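Local coordinates for proto-oncogene tyrosine-protein kinase receptor Ret (Danio rerio, PDB 7AMK) that probably acts as a receptor tyrosine kinase whose calcium-binding, glycosylated cadherin-like ectodomain recognises GDNF together with its co-receptor GFR alpha 1, at residues Phe155-Met158 against Ser159-Pro162. The protein carries 4 engineered substitutions. Sequence-based numbering, arbitrary orientation.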
loop_
_atom_site.group_PDB
_atom_site.type_symbol
_atom_site.label_atom_id
_atom_site.label_comp_id
_atom_site.label_asym_id
_atom_site.label_seq_id
_atom_site.Cartn_x
_atom_site.Cartn_y
_atom_site.Cartn_z
ATOM N N PHE A 155 3.763 -61.835 -7.665
ATOM C CA PHE A 155 4.150 -62.935 -8.551
ATOM C C PHE A 155 5.263 -63.794 -7.959
ATOM O O PHE A 155 5.190 -65.027 -8.009
ATOM C CB PHE A 155 4.567 -62.377 -9.913
ATOM C CG PHE A 155 3.404 -61.865 -10.745
ATOM C CD1 PHE A 155 2.105 -62.189 -10.410
ATOM C CD2 PHE A 155 3.623 -61.090 -11.873
ATOM C CE1 PHE A 155 1.040 -61.724 -11.176
ATOM C CE2 PHE A 155 2.575 -60.640 -12.649
ATOM C CZ PHE A 155 1.281 -60.949 -12.298
ATOM N N THR A 156 6.288 -63.172 -7.372
ATOM C CA THR A 156 7.433 -63.941 -6.879
ATOM C C THR A 156 7.040 -64.864 -5.724
ATOM O O THR A 156 7.525 -66.000 -5.626
ATOM C CB THR A 156 8.560 -62.987 -6.460
ATOM O OG1 THR A 156 8.041 -61.981 -5.580
ATOM C CG2 THR A 156 9.165 -62.299 -7.697
ATOM N N HIS A 157 6.145 -64.406 -4.855
ATOM C CA HIS A 157 5.825 -65.164 -3.655
ATOM C C HIS A 157 4.813 -66.275 -3.898
ATOM O O HIS A 157 4.830 -67.288 -3.189
ATOM C CB HIS A 157 5.334 -64.209 -2.581
ATOM C CG HIS A 157 6.407 -63.301 -2.075
ATOM N ND1 HIS A 157 6.877 -62.227 -2.800
ATOM C CD2 HIS A 157 7.143 -63.339 -0.938
ATOM C CE1 HIS A 157 7.830 -61.620 -2.116
ATOM N NE2 HIS A 157 8.009 -62.275 -0.980
ATOM N N MET A 158 3.937 -66.129 -4.888
ATOM C CA MET A 158 3.019 -67.223 -5.173
ATOM C C MET A 158 3.744 -68.425 -5.774
ATOM O O MET A 158 3.213 -69.541 -5.732
ATOM C CB MET A 158 1.881 -66.728 -6.075
ATOM C CG MET A 158 0.989 -65.670 -5.379
ATOM S SD MET A 158 -0.243 -64.820 -6.404
ATOM C CE MET A 158 -1.414 -66.131 -6.753
ATOM N N SER A 159 4.954 -68.227 -6.308
ATOM C CA SER A 159 5.802 -69.349 -6.713
ATOM C C SER A 159 6.511 -70.002 -5.525
ATOM O O SER A 159 6.831 -71.197 -5.568
ATOM C CB SER A 159 6.845 -68.882 -7.729
ATOM O OG SER A 159 7.895 -69.840 -7.833
ATOM N N ILE A 160 6.793 -69.230 -4.477
ATOM C CA ILE A 160 7.304 -69.789 -3.233
ATOM C C ILE A 160 6.220 -70.575 -2.503
ATOM O O ILE A 160 6.514 -71.572 -1.833
ATOM C CB ILE A 160 7.841 -68.654 -2.351
ATOM C CG1 ILE A 160 8.895 -67.832 -3.096
ATOM C CG2 ILE A 160 8.342 -69.199 -1.020
ATOM C CD1 ILE A 160 9.575 -66.815 -2.218
ATOM N N CYS A 161 4.958 -70.151 -2.617
ATOM C CA CYS A 161 3.820 -70.773 -1.938
ATOM C C CYS A 161 2.780 -71.278 -2.940
ATOM O O CYS A 161 1.613 -70.874 -2.897
ATOM C CB CYS A 161 3.184 -69.781 -0.964
ATOM S SG CYS A 161 4.200 -69.354 0.498
ATOM N N PRO A 162 3.159 -72.197 -3.838
ATOM C CA PRO A 162 2.259 -72.539 -4.956
ATOM C C PRO A 162 0.975 -73.228 -4.531
ATOM O O PRO A 162 0.001 -73.208 -5.297
ATOM C CB PRO A 162 3.119 -73.470 -5.829
ATOM C CG PRO A 162 4.066 -74.115 -4.858
ATOM C CD PRO A 162 4.400 -72.998 -3.871
#
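The short, weakly bonded helix 155-160, in the second cadherin-like domain of RET, gives way here to the disulfide-bonded loop that follows it, and His157 and Cys161 meet across its last turn. Cys161 N donates to His157 O over 2.9 Å; the hydrogen bond is bent, with an angle of 141° at the hydrogen. One residue on, the proline nitrogen has no hydrogen to offer Met158 O, and Pro162 instead brings its CA-H to that oxygen, with CA 3.2 Å from Met158 O. With CG1 anti to its own carbonyl carbon and beside its backbone N (chi1 -56°), Ile160 turns that branch toward the preceding turn, 3.4 Å from Thr156 O, while Ile160 CD1 approaches the His157 ring obliquely, 4.4 Å from His157 CD2. The helix bridges two domains, since Phe155 and Thr156 pack on strand 21-24 of the first cadherin-like domain, whereas the buried His157 side chain touches helix 126-130. Cys161 closes the disulfide with Cys121, tying the residue just after the helix to an earlier part of the chain, and the Pro162 ring lies near a glycan sugar. Cys161 CB, which carries that sulfur, rests 3.7 Å from His157 O, the same oxygen its backbone N-H holds.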